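Local coordinates for D-isomer specific 2-hydroxyacid dehydrogenase NAD-binding (Xanthobacter autotrophicus, PDB 4XA8), which binds NADPH and is probably an NAD(P)-dependent oxidoreductase acting on D-2-hydroxyacids, at residues A[12-17]-A[56-61]; A[50-55]-A[69-74]; A[73-78]-A[94-99]; A[104-109]-A[285-290]. One frame throughout, in Å; residues are numbered along the deposited sequence.

Contact 1. Residues A[12-17]-A[56-61]; sequences FYSAVD and LVWKPP
The ring of Tyr13 carries this contact. Pro61 reaches it tip to tip and sets CD over the centre of one ring face, 3.7 Å from the centroid and 12° off the normal, a CH-pi contact. Pro60 crosses the same ring obliquely, with its CA 3.5 Å from CD1 of Tyr13. The carbonyl O of Trp58 lies at the ring edge, near the ring plane. The phenol sits there because CG is anti to the backbone N (chi1 -176°), which lays the ring against residues 58-61. Its OH bonds to the backbone N of Gly41.

Behind the ring, two backbone bonds pair the strands. Tyr13 N donates to Leu56 O at 2.9 Å, and Trp58 N donates to Tyr13 O at 2.8 Å, nearly along the C=O axis. Strands 9-13 and 52-57 are thus parallel neighbours in the sheet of the flavodoxin-like domain, strand order 2-1-3-4-5, that this family sets beside its NAD-binding domain. Phe12 and Leu56 lie side by side on one face of the sheet, and CD2 of Leu56 meets the Phe12 ring at its edge.

Farther along the two segments, Val16 CG2 packs obliquely on CD1 of Trp58 at 3.5 Å. The turn that places Val16 is an ST turn: Ser14 OG accepts from Val16 N. The same hydroxyl donates to OD2 of Asp17 at 2.5 Å, on its anti lone pair. A water joins Ala15 N to Trp58 O. Val16 also packs on Trp134 of the second subunit, and the Ala15 carbonyl accepts from Tyr136 OH of that subunit.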
loop_
_atom_site.group_PDB
_atom_site.type_symbol
_atom_site.label_atom_id
_atom_site.label_comp_id
_atom_site.label_asym_id
_atom_site.label_seq_id
_atom_site.Cartn_x
_atom_site.Cartn_y
_atom_site.Cartn_z
ATOM N N PHE A 12 21.019 -25.359 -8.414
ATOM C CA PHE A 12 20.074 -24.466 -7.761
ATOM C C PHE A 12 19.170 -25.233 -6.794
ATOM O O PHE A 12 18.568 -26.284 -7.168
ATOM C CB PHE A 12 19.133 -23.895 -8.836
ATOM C CG PHE A 12 18.090 -22.946 -8.304
ATOM C CD1 PHE A 12 16.879 -23.404 -7.837
ATOM C CD2 PHE A 12 18.332 -21.574 -8.291
ATOM C CE1 PHE A 12 15.904 -22.504 -7.387
ATOM C CE2 PHE A 12 17.374 -20.685 -7.810
ATOM C CZ PHE A 12 16.156 -21.166 -7.384
ATOM N N TYR A 13 19.028 -24.703 -5.582
ATOM C CA TYR A 13 18.023 -25.217 -4.669
ATOM C C TYR A 13 17.280 -24.079 -3.951
ATOM O O TYR A 13 17.884 -23.249 -3.250
ATOM C CB TYR A 13 18.597 -26.179 -3.606
ATOM C CG TYR A 13 17.494 -26.758 -2.756
ATOM C CD1 TYR A 13 17.002 -26.057 -1.663
ATOM C CD2 TYR A 13 16.895 -27.974 -3.073
ATOM C CE1 TYR A 13 15.949 -26.542 -0.902
ATOM C CE2 TYR A 13 15.847 -28.483 -2.307
ATOM C CZ TYR A 13 15.379 -27.756 -1.220
ATOM O OH TYR A 13 14.329 -28.214 -0.437
ATOM N N SER A 14 15.962 -24.089 -4.061
ATOM C CA SER A 14 15.147 -23.263 -3.157
ATOM C C SER A 14 13.685 -23.729 -3.133
ATOM O O SER A 14 13.131 -24.019 -4.167
ATOM C CB SER A 14 15.223 -21.796 -3.548
ATOM O OG SER A 14 14.317 -21.025 -2.751
ATOM N N ALA A 15 13.077 -23.812 -1.954
ATOM C CA ALA A 15 11.619 -24.099 -1.860
ATOM C C ALA A 15 10.776 -22.830 -2.006
ATOM O O ALA A 15 9.535 -22.918 -2.074
ATOM C CB ALA A 15 11.310 -24.773 -0.532
ATOM N N VAL A 16 11.429 -21.664 -2.052
ATOM C CA VAL A 16 10.715 -20.371 -2.049
ATOM C C VAL A 16 11.042 -19.507 -3.288
ATOM O O VAL A 16 10.702 -18.342 -3.328
ATOM C CB VAL A 16 10.901 -19.596 -0.706
ATOM C CG1 VAL A 16 10.375 -20.400 0.462
ATOM C CG2 VAL A 16 12.362 -19.263 -0.444
ATOM N N ASP A 17 11.690 -20.088 -4.294
ATOM C CA ASP A 17 12.123 -19.376 -5.506
ATOM C C ASP A 17 11.926 -20.314 -6.688
ATOM O O ASP A 17 11.984 -21.522 -6.536
ATOM C CB ASP A 17 13.597 -18.961 -5.451
ATOM C CG ASP A 17 13.938 -18.024 -4.285
ATOM O OD1 ASP A 17 13.858 -16.787 -4.490
ATOM O OD2 ASP A 17 14.370 -18.527 -3.210
ATOM N N LEU A 56 23.738 -22.335 -5.867
ATOM C CA LEU A 56 22.890 -21.187 -5.585
ATOM C C LEU A 56 21.695 -21.698 -4.808
ATOM O O LEU A 56 20.895 -22.461 -5.336
ATOM C CB LEU A 56 22.447 -20.542 -6.904
ATOM C CG LEU A 56 21.430 -19.399 -6.834
ATOM C CD1 LEU A 56 22.056 -18.255 -6.076
ATOM C CD2 LEU A 56 21.045 -19.000 -8.257
ATOM N N VAL A 57 21.591 -21.320 -3.542
ATOM C CA VAL A 57 20.672 -22.003 -2.642
ATOM C C VAL A 57 19.938 -21.110 -1.646
ATOM O O VAL A 57 20.435 -20.038 -1.241
ATOM C CB VAL A 57 21.401 -23.083 -1.798
ATOM C CG1 VAL A 57 22.095 -24.116 -2.654
ATOM C CG2 VAL A 57 22.391 -22.427 -0.853
ATOM N N TRP A 58 18.761 -21.587 -1.221
ATOM C CA TRP A 58 18.107 -21.088 -0.013
ATOM C C TRP A 58 17.691 -22.264 0.910
ATOM O O TRP A 58 16.929 -23.151 0.517
ATOM C CB TRP A 58 16.910 -20.209 -0.353
ATOM C CG TRP A 58 16.258 -19.596 0.844
ATOM C CD1 TRP A 58 15.167 -20.079 1.518
ATOM C CD2 TRP A 58 16.671 -18.416 1.549
ATOM N NE1 TRP A 58 14.846 -19.246 2.560
ATOM C CE2 TRP A 58 15.761 -18.228 2.616
ATOM C CE3 TRP A 58 17.725 -17.504 1.389
ATOM C CZ2 TRP A 58 15.862 -17.149 3.512
ATOM C CZ3 TRP A 58 17.826 -16.432 2.280
ATOM C CH2 TRP A 58 16.899 -16.266 3.327
ATOM N N LYS A 59 18.237 -22.275 2.122
ATOM C CA LYS A 59 17.952 -23.316 3.139
ATOM C C LYS A 59 17.823 -24.752 2.591
ATOM O O LYS A 59 16.780 -25.378 2.754
ATOM C CB LYS A 59 16.707 -22.933 3.918
ATOM C CG LYS A 59 16.891 -21.632 4.658
ATOM C CD LYS A 59 15.845 -21.485 5.761
ATOM C CE LYS A 59 15.567 -20.031 6.083
ATOM N NZ LYS A 59 14.122 -19.845 6.394
ATOM N N PRO A 60 18.884 -25.261 1.925
ATOM C CA PRO A 60 18.810 -26.566 1.284
ATOM C C PRO A 60 18.686 -27.656 2.331
ATOM O O PRO A 60 18.896 -27.377 3.512
ATOM C CB PRO A 60 20.134 -26.660 0.493
ATOM C CG PRO A 60 21.068 -25.755 1.205
ATOM C CD PRO A 60 20.209 -24.628 1.729
ATOM N N PRO A 61 18.316 -28.887 1.904
ATOM C CA PRO A 61 18.088 -29.976 2.831
ATOM C C PRO A 61 19.368 -30.342 3.592
ATOM O O PRO A 61 20.477 -30.153 3.072
ATOM C CB PRO A 61 17.641 -31.148 1.916
ATOM C CG PRO A 61 17.378 -30.561 0.585
ATOM C CD PRO A 61 18.197 -29.317 0.501
HETATM O O HOH W 1 14.327 -23.346 0.464
#

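Contact 2. Residues A[50-55]-A[69-74]; sequences EEVRYA and PNLKLV
Residues 50-55 and 69-74 run parallel, but they form a regular ladder only at their C-terminal ends. There Tyr54 pairs with Leu73 and Ala55 with Val74, and Ala55 N donates to Leu73 O at 3.0 Å. One step earlier, Arg53 O takes Lys72 N at 2.8 Å on a lone pair. A second bond, from Leu73 N, is weak and bent. Before that the backbones part, and a water bridges Val52 O to Asn70 N.

Beside the water, the Asn70 side chain makes a direct link. Its ND2 donates to Glu50 O at 2.7 Å, almost straight (177°), and the acceptor lies in the amide plane. This bond fits the modelled turn of the amide and ties residues 69-70 to the 3-10 segment that precedes strand 52-57. The two strands are adjacent in the parallel sheet of the smaller, flavodoxin-like domain, and this is the end where both begin.

Leu71 sends its CB away from the other segment. Its chain turns back, so that CD1 comes 3.8 Å from Ala55 CB and more loosely to Val52 CG1. On the other face, Leu73 CB meets the edge of the Tyr54 ring, and Arg53 CB sits over the centre of one face of that ring. Arg53 and Lys72 lie side by side, pointing the same way, with Lys72 CE at the guanidinium edge, 3.7 Å from NH2. Two positive charges are therefore close, Arg53 NH2 and Lys72 NZ being 4.2 Å apart. The repulsion is probably eased by Glu305, which forms a salt bridge with Arg53 NH2. Arg53 NH1 also donates to Ser7 O.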
loop_
_atom_site.group_PDB
_atom_site.type_symbol
_atom_site.label_atom_id
_atom_site.label_comp_id
_atom_site.label_asym_id
_atom_site.label_seq_id
_atom_site.Cartn_x
_atom_site.Cartn_y
_atom_site.Cartn_z
ATOM N N GLU A 50 29.903 -34.829 -9.443
ATOM C CA GLU A 50 31.294 -34.382 -9.474
ATOM C C GLU A 50 31.505 -33.173 -10.386
ATOM O O GLU A 50 32.471 -32.436 -10.202
ATOM C CB GLU A 50 32.220 -35.545 -9.878
ATOM C CG GLU A 50 32.262 -36.623 -8.811
ATOM C CD GLU A 50 33.395 -37.605 -9.003
ATOM O OE1 GLU A 50 33.172 -38.610 -9.704
ATOM O OE2 GLU A 50 34.490 -37.362 -8.443
ATOM N N GLU A 51 30.596 -32.946 -11.335
ATOM C CA GLU A 51 30.734 -31.826 -12.278
ATOM C C GLU A 51 30.191 -30.527 -11.718
ATOM O O GLU A 51 30.370 -29.473 -12.325
ATOM C CB GLU A 51 30.065 -32.156 -13.624
ATOM C CG GLU A 51 30.798 -33.242 -14.400
ATOM C CD GLU A 51 30.110 -33.644 -15.702
ATOM O OE1 GLU A 51 30.760 -34.280 -16.557
ATOM O OE2 GLU A 51 28.920 -33.342 -15.881
ATOM N N VAL A 52 29.527 -30.593 -10.559
ATOM C CA VAL A 52 28.891 -29.432 -9.937
ATOM C C VAL A 52 29.907 -28.656 -9.131
ATOM O O VAL A 52 30.533 -29.189 -8.212
ATOM C CB VAL A 52 27.755 -29.864 -8.991
ATOM C CG1 VAL A 52 27.221 -28.677 -8.222
ATOM C CG2 VAL A 52 26.640 -30.507 -9.793
ATOM N N ARG A 53 30.075 -27.391 -9.467
ATOM C CA ARG A 53 31.106 -26.588 -8.827
ATOM C C ARG A 53 30.574 -25.328 -8.149
ATOM O O ARG A 53 31.268 -24.706 -7.345
ATOM C CB ARG A 53 32.179 -26.252 -9.852
ATOM C CG ARG A 53 32.908 -27.493 -10.338
ATOM C CD ARG A 53 33.788 -27.174 -11.520
ATOM N NE ARG A 53 35.066 -26.597 -11.116
ATOM C CZ ARG A 53 36.028 -26.228 -11.961
ATOM N NH1 ARG A 53 35.866 -26.358 -13.275
ATOM N NH2 ARG A 53 37.154 -25.707 -11.489
ATOM N N TYR A 54 29.332 -24.985 -8.439
ATOM C CA TYR A 54 28.707 -23.812 -7.846
ATOM C C TYR A 54 27.325 -24.211 -7.345
ATOM O O TYR A 54 26.657 -25.033 -7.979
ATOM C CB TYR A 54 28.649 -22.687 -8.888
ATOM C CG TYR A 54 29.779 -22.746 -9.913
ATOM C CD1 TYR A 54 31.086 -22.373 -9.581
ATOM C CD2 TYR A 54 29.548 -23.226 -11.199
ATOM C CE1 TYR A 54 32.110 -22.440 -10.510
ATOM C CE2 TYR A 54 30.569 -23.314 -12.135
ATOM C CZ TYR A 54 31.843 -22.924 -11.782
ATOM O OH TYR A 54 32.841 -23.024 -12.712
ATOM N N ALA A 55 26.933 -23.667 -6.191
ATOM C CA ALA A 55 25.599 -23.872 -5.617
ATOM C C ALA A 55 24.921 -22.539 -5.288
ATOM O O ALA A 55 25.471 -21.719 -4.553
ATOM C CB ALA A 55 25.705 -24.754 -4.371
ATOM N N PRO A 69 31.320 -33.007 -4.052
ATOM C CA PRO A 69 32.665 -32.911 -3.481
ATOM C C PRO A 69 33.546 -31.795 -4.085
ATOM O O PRO A 69 34.378 -31.253 -3.375
ATOM C CB PRO A 69 33.263 -34.319 -3.711
ATOM C CG PRO A 69 32.480 -34.931 -4.802
ATOM C CD PRO A 69 31.126 -34.227 -4.852
ATOM N N ASN A 70 33.318 -31.419 -5.349
ATOM C CA ASN A 70 34.136 -30.418 -6.065
ATOM C C ASN A 70 33.557 -28.983 -6.060
ATOM O O ASN A 70 34.004 -28.106 -6.825
ATOM C CB ASN A 70 34.321 -30.894 -7.510
ATOM C CG ASN A 70 34.987 -32.238 -7.588
ATOM O OD1 ASN A 70 35.897 -32.521 -6.815
ATOM N ND2 ASN A 70 34.544 -33.083 -8.517
ATOM N N LEU A 71 32.564 -28.751 -5.205
ATOM C CA LEU A 71 32.021 -27.395 -4.968
ATOM C C LEU A 71 33.136 -26.376 -4.638
ATOM O O LEU A 71 34.021 -26.626 -3.770
ATOM C CB LEU A 71 31.037 -27.462 -3.808
ATOM C CG LEU A 71 29.897 -26.491 -3.644
ATOM C CD1 LEU A 71 29.064 -26.471 -4.915
ATOM C CD2 LEU A 71 29.106 -26.975 -2.432
ATOM N N LYS A 72 33.085 -25.247 -5.344
ATOM C CA LYS A 72 34.072 -24.168 -5.237
ATOM C C LYS A 72 33.497 -22.850 -4.720
ATOM O O LYS A 72 34.267 -21.962 -4.306
ATOM C CB LYS A 72 34.723 -23.958 -6.612
ATOM C CG LYS A 72 35.484 -25.206 -7.120
ATOM C CD LYS A 72 36.804 -24.860 -7.804
ATOM C CE LYS A 72 37.711 -26.085 -7.899
ATOM N NZ LYS A 72 39.163 -25.771 -7.774
ATOM N N LEU A 73 32.163 -22.734 -4.758
ATOM C CA LEU A 73 31.458 -21.482 -4.543
ATOM C C LEU A 73 30.013 -21.756 -4.123
ATOM O O LEU A 73 29.305 -22.549 -4.762
ATOM C CB LEU A 73 31.495 -20.644 -5.839
ATOM C CG LEU A 73 30.737 -19.305 -5.834
ATOM C CD1 LEU A 73 31.314 -18.400 -4.754
ATOM C CD2 LEU A 73 30.811 -18.612 -7.197
ATOM N N VAL A 74 29.584 -21.131 -3.030
ATOM C CA VAL A 74 28.171 -21.090 -2.653
ATOM C C VAL A 74 27.645 -19.669 -2.751
ATOM O O VAL A 74 28.350 -18.708 -2.399
ATOM C CB VAL A 74 27.950 -21.614 -1.224
ATOM C CG1 VAL A 74 26.497 -21.428 -0.795
ATOM C CG2 VAL A 74 28.325 -23.061 -1.168
HETATM O O HOH W 2 30.901 -31.667 -7.132
#

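Contact 3. Residues A[73-78]-A[94-99]; sequences LVINLG and PVTRLS
Backbone hydrogen bonds alternate between strands 73-76 and 95-97. Val74 N donates to Pro94 O, nearly straight and close to the C=O axis. Thr96 N returns a bond of 2.8 Å to Val74 O, and Asn76 N donates to Thr96 O at 2.8 Å. Past the strands, Leu98 N donates to Gly78 O at 3.1 Å, from well above the carbonyl plane. An inverse gamma turn centred on Leu77 swings the chain round, with Gly78 N bonded to Asn76 O.

One side-chain hydrogen bond joins this set. Thr96 holds OG1 between its backbone N and carbonyl carbon (chi1 52°), which turns the hydroxyl back to Val74 O. OG1 donates there at 3.0 Å, on a lone pair. Val74 O is thus gripped by both the N-H and the hydroxyl of one residue.

The strands run parallel, with 28° between their directions. Strand 95-97 is an outermost strand of this five-stranded flavodoxin-like sheet within the chain. Arg97, toward its C-terminal side, is seen to bind NADPH in this protein. The Arg97 side chain leads away from strand 73-76, though its CB lies 3.4 Å from Gly78 O.

Ile75 and Thr96 lie side by side on one face, in van der Waals contact: CG1 of Ile75 is 3.4 Å from the hydroxyl oxygen OG1 of Thr96. The apolar packing is that of Leu98, which crosses Ile75 at about a right angle and sets CD2 3.6 Å from Ile75 CG2. Its other methyl, CD1, faces Leu77. Leu98 also touches Gln296 and Ile297 of helix 290-306, and Thr96 touches Asn300 there.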
loop_
_atom_site.group_PDB
_atom_site.type_symbol
_atom_site.label_atom_id
_atom_site.label_comp_id
_atom_site.label_asym_id
_atom_site.label_seq_id
_atom_site.Cartn_x
_atom_site.Cartn_y
_atom_site.Cartn_z
ATOM N N LEU A 73 32.163 -22.734 -4.758
ATOM C CA LEU A 73 31.458 -21.482 -4.543
ATOM C C LEU A 73 30.013 -21.756 -4.123
ATOM O O LEU A 73 29.305 -22.549 -4.762
ATOM C CB LEU A 73 31.495 -20.644 -5.839
ATOM C CG LEU A 73 30.737 -19.305 -5.834
ATOM C CD1 LEU A 73 31.314 -18.400 -4.754
ATOM C CD2 LEU A 73 30.811 -18.612 -7.197
ATOM N N VAL A 74 29.584 -21.131 -3.030
ATOM C CA VAL A 74 28.171 -21.090 -2.653
ATOM C C VAL A 74 27.645 -19.669 -2.751
ATOM O O VAL A 74 28.350 -18.708 -2.399
ATOM C CB VAL A 74 27.950 -21.614 -1.224
ATOM C CG1 VAL A 74 26.497 -21.428 -0.795
ATOM C CG2 VAL A 74 28.325 -23.061 -1.168
ATOM N N ILE A 75 26.419 -19.553 -3.246
ATOM C CA ILE A 75 25.733 -18.277 -3.367
ATOM C C ILE A 75 24.380 -18.402 -2.662
ATOM O O ILE A 75 23.565 -19.238 -3.020
ATOM C CB ILE A 75 25.497 -17.841 -4.844
ATOM C CG1 ILE A 75 26.774 -17.948 -5.698
ATOM C CG2 ILE A 75 24.960 -16.415 -4.866
ATOM C CD1 ILE A 75 26.877 -19.211 -6.543
ATOM N N ASN A 76 24.165 -17.591 -1.642
ATOM C CA ASN A 76 22.936 -17.627 -0.880
ATOM C C ASN A 76 21.884 -16.716 -1.541
ATOM O O ASN A 76 22.173 -15.569 -1.867
ATOM C CB ASN A 76 23.224 -17.196 0.572
ATOM C CG ASN A 76 22.079 -17.502 1.520
ATOM O OD1 ASN A 76 21.549 -16.609 2.174
ATOM N ND2 ASN A 76 21.677 -18.746 1.577
ATOM N N LEU A 77 20.671 -17.214 -1.747
ATOM C CA LEU A 77 19.630 -16.457 -2.480
ATOM C C LEU A 77 18.966 -15.333 -1.682
ATOM O O LEU A 77 17.753 -15.336 -1.490
ATOM C CB LEU A 77 18.523 -17.377 -3.005
ATOM C CG LEU A 77 18.817 -18.162 -4.266
ATOM C CD1 LEU A 77 17.947 -19.406 -4.403
ATOM C CD2 LEU A 77 18.644 -17.220 -5.449
ATOM N N GLY A 78 19.756 -14.351 -1.271
ATOM C CA GLY A 78 19.252 -13.192 -0.537
ATOM C C GLY A 78 20.444 -12.296 -0.312
ATOM O O GLY A 78 21.585 -12.785 -0.369
ATOM N N PRO A 94 34.346 -20.232 -0.458
ATOM C CA PRO A 94 33.680 -18.935 -0.404
ATOM C C PRO A 94 32.143 -19.050 -0.458
ATOM O O PRO A 94 31.592 -19.863 -1.220
ATOM C CB PRO A 94 34.194 -18.207 -1.648
ATOM C CG PRO A 94 35.404 -18.949 -2.083
ATOM C CD PRO A 94 35.246 -20.357 -1.617
ATOM N N VAL A 95 31.504 -18.231 0.376
ATOM C CA VAL A 95 30.068 -18.109 0.460
ATOM C C VAL A 95 29.718 -16.659 0.156
ATOM O O VAL A 95 30.238 -15.739 0.784
ATOM C CB VAL A 95 29.565 -18.499 1.862
ATOM C CG1 VAL A 95 28.042 -18.417 1.931
ATOM C CG2 VAL A 95 30.030 -19.915 2.175
ATOM N N THR A 96 28.856 -16.453 -0.820
ATOM C CA THR A 96 28.483 -15.119 -1.213
ATOM C C THR A 96 26.988 -14.921 -1.006
ATOM O O THR A 96 26.212 -15.896 -0.907
ATOM C CB THR A 96 28.835 -14.867 -2.682
ATOM O OG1 THR A 96 28.290 -15.923 -3.481
ATOM C CG2 THR A 96 30.338 -14.794 -2.867
ATOM N N ARG A 97 26.620 -13.656 -0.908
ATOM C CA ARG A 97 25.236 -13.241 -0.903
ATOM C C ARG A 97 25.037 -12.389 -2.157
ATOM O O ARG A 97 26.006 -12.003 -2.828
ATOM C CB ARG A 97 24.900 -12.480 0.381
ATOM C CG ARG A 97 25.194 -10.990 0.328
ATOM C CD ARG A 97 25.358 -10.379 1.712
ATOM N NE ARG A 97 25.896 -9.033 1.580
ATOM C CZ ARG A 97 27.168 -8.741 1.292
ATOM N NH1 ARG A 97 28.074 -9.701 1.103
ATOM N NH2 ARG A 97 27.549 -7.472 1.193
ATOM N N LEU A 98 23.786 -12.132 -2.493
ATOM C CA LEU A 98 23.487 -11.275 -3.610
ATOM C C LEU A 98 23.489 -9.828 -3.108
ATOM O O LEU A 98 23.046 -9.530 -2.001
ATOM C CB LEU A 98 22.150 -11.618 -4.229
ATOM C CG LEU A 98 21.956 -13.101 -4.545
ATOM C CD1 LEU A 98 20.491 -13.327 -4.896
ATOM C CD2 LEU A 98 22.919 -13.565 -5.633
ATOM N N SER A 99 24.037 -8.944 -3.917
ATOM C CA SER A 99 24.048 -7.533 -3.610
ATOM C C SER A 99 23.151 -6.913 -4.661
ATOM O O SER A 99 23.542 -6.789 -5.816
ATOM C CB SER A 99 25.484 -7.009 -3.690
ATOM O OG SER A 99 25.556 -5.597 -3.576
#

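Contact 4. Residues A[104-109]-A[285-290]; sequences SQMMAS and ASIAIP
Met107 leaves helix 103-119 with CG anti to its backbone N (chi1 170°). Its CB lies 4.0 Å from the carbonyl O of Ala285. The chain then bends at chi2 (71°) and again at chi3 (79°), which folds the thioether over residues 285-286. SD comes to rest 3.7 Å from Ala285 CB. The terminal CE touches the same methyl at 3.9 Å and reaches on to Ser286 CB at 4.1 Å. Met205 and Val233 also pack on this side chain, and Val233 packs on Ala285 as well.

The helix joins the smaller domain to the NAD-binding Rossmann domain, and the segment 285-290 leads back from the last strand of the large sheet toward helix 290-306. The two segments meet at what is probably the interdomain hinge, as in relatives of this family, beside the nucleotide site. Ala285 and Ser286 are seen to bind NADPH in this protein, as are Asp259 and Val233. Asp259 OD2 accepts from Ala285 N.

Met106, the next residue back along the helix, takes the opposite shape. It is extended from CB to CE, with all three torsions anti. Its CG passes the Ala285 carbonyl O, and SD lies 4.1 Å from Ile287 O. The tip is tight: CE is only 3.2 Å from CG2 of Ile287, closer than usual van der Waals contact. The side chain also packs on Arg120 of the second subunit. The contact buries Ala285 O, which has no hydrogen-bonding partner in the model.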
loop_
_atom_site.group_PDB
_atom_site.type_symbol
_atom_site.label_atom_id
_atom_site.label_comp_id
_atom_site.label_asym_id
_atom_site.label_seq_id
_atom_site.Cartn_x
_atom_site.Cartn_y
_atom_site.Cartn_z
ATOM N N SER A 104 16.875 -2.325 -0.892
ATOM C CA SER A 104 16.522 -1.329 0.103
ATOM C C SER A 104 15.246 -0.574 -0.301
ATOM O O SER A 104 14.416 -0.262 0.548
ATOM C CB SER A 104 17.665 -0.353 0.271
ATOM O OG SER A 104 17.325 0.606 1.221
ATOM N N GLN A 105 15.173 -0.232 -1.581
ATOM C CA GLN A 105 13.994 0.450 -2.195
ATOM C C GLN A 105 12.765 -0.426 -2.249
ATOM O O GLN A 105 11.711 -0.046 -1.813
ATOM C CB GLN A 105 14.308 0.872 -3.641
ATOM C CG GLN A 105 13.103 1.514 -4.310
ATOM C CD GLN A 105 12.724 2.791 -3.602
ATOM O OE1 GLN A 105 13.348 3.836 -3.858
ATOM N NE2 GLN A 105 11.689 2.742 -2.716
ATOM N N MET A 106 12.921 -1.620 -2.782
ATOM C CA MET A 106 11.839 -2.554 -2.861
ATOM C C MET A 106 11.285 -2.944 -1.476
ATOM O O MET A 106 10.092 -3.108 -1.288
ATOM C CB MET A 106 12.336 -3.795 -3.586
ATOM C CG MET A 106 11.266 -4.831 -3.874
ATOM S SD MET A 106 11.981 -6.344 -4.550
ATOM C CE MET A 106 10.499 -7.314 -4.680
ATOM N N MET A 107 12.171 -3.125 -0.510
ATOM C CA MET A 107 11.734 -3.350 0.843
ATOM C C MET A 107 11.002 -2.127 1.440
ATOM O O MET A 107 9.960 -2.270 2.067
ATOM C CB MET A 107 12.935 -3.770 1.714
ATOM C CG MET A 107 12.613 -3.787 3.180
ATOM S SD MET A 107 11.524 -5.142 3.635
ATOM C CE MET A 107 12.758 -6.471 3.657
ATOM N N ALA A 108 11.538 -0.924 1.246
ATOM C CA ALA A 108 10.899 0.243 1.817
ATOM C C ALA A 108 9.534 0.424 1.208
ATOM O O ALA A 108 8.605 0.825 1.912
ATOM C CB ALA A 108 11.701 1.501 1.565
ATOM N N SER A 109 9.412 0.186 -0.097
ATOM C CA SER A 109 8.132 0.340 -0.793
ATOM C C SER A 109 7.163 -0.696 -0.237
ATOM O O SER A 109 5.984 -0.390 0.025
ATOM C CB SER A 109 8.321 0.125 -2.306
ATOM O OG SER A 109 9.115 1.136 -2.890
ATOM N N ALA A 285 8.797 -9.240 0.295
ATOM C CA ALA A 285 9.443 -7.957 0.621
ATOM C C ALA A 285 10.885 -7.938 0.125
ATOM O O ALA A 285 11.399 -6.914 -0.280
ATOM C CB ALA A 285 9.435 -7.741 2.119
ATOM N N SER A 286 11.526 -9.091 0.195
ATOM C CA SER A 286 12.964 -9.245 0.053
ATOM C C SER A 286 13.324 -10.236 -1.074
ATOM O O SER A 286 14.419 -10.829 -1.060
ATOM C CB SER A 286 13.501 -9.789 1.397
ATOM O OG SER A 286 12.679 -10.892 1.832
ATOM N N ILE A 287 12.454 -10.374 -2.068
ATOM C CA ILE A 287 12.648 -11.356 -3.159
ATOM C C ILE A 287 13.842 -11.044 -4.095
ATOM O O ILE A 287 14.036 -9.929 -4.553
ATOM C CB ILE A 287 11.317 -11.614 -3.935
ATOM C CG1 ILE A 287 11.361 -12.959 -4.688
ATOM C CG2 ILE A 287 10.996 -10.486 -4.880
ATOM C CD1 ILE A 287 10.802 -14.135 -3.892
ATOM N N ALA A 288 14.703 -12.036 -4.335
ATOM C CA ALA A 288 15.754 -11.891 -5.337
ATOM C C ALA A 288 15.257 -11.960 -6.798
ATOM O O ALA A 288 14.415 -12.813 -7.183
ATOM C CB ALA A 288 16.854 -12.915 -5.096
ATOM N N ILE A 289 15.796 -11.068 -7.610
ATOM C CA ILE A 289 15.346 -10.873 -8.995
ATOM C C ILE A 289 16.356 -11.486 -9.933
ATOM O O ILE A 289 17.499 -11.026 -10.004
ATOM C CB ILE A 289 15.253 -9.388 -9.405
ATOM C CG1 ILE A 289 14.412 -8.559 -8.431
ATOM C CG2 ILE A 289 14.689 -9.264 -10.835
ATOM C CD1 ILE A 289 12.977 -8.960 -8.384
ATOM N N PRO A 290 15.965 -12.528 -10.646
ATOM C CA PRO A 290 16.963 -13.274 -11.459
ATOM C C PRO A 290 17.727 -12.418 -12.485
ATOM O O PRO A 290 18.935 -12.513 -12.582
ATOM C CB PRO A 290 16.098 -14.311 -12.170
ATOM C CG PRO A 290 15.040 -14.609 -11.168
ATOM C CD PRO A 290 14.723 -13.305 -10.462
#

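Overall arrangement
Contacts 1, 2 and 3 are pairings in one parallel sheet. Contacts 1 and 2 share strand 52-57, and contacts 2 and 3 share strand 73-76. Each mixes buried strand residues with a more exposed end. The centre of contact 2 is about 27 Å from the centre of the chain, and its exposed side chains include charged ones. Contact 1 lies where its strands end; contact 3 runs the length of its strands and on past them. The centre of contact 4 is about 9 Å from that of the chain. It joins helix to loop mainly by methionine packing, not backbone hydrogen bonds. It touches contact 3 through Leu98 and Ala288, and contact 1 through Ile287. Contacts 1 and 4 also meet the second subunit.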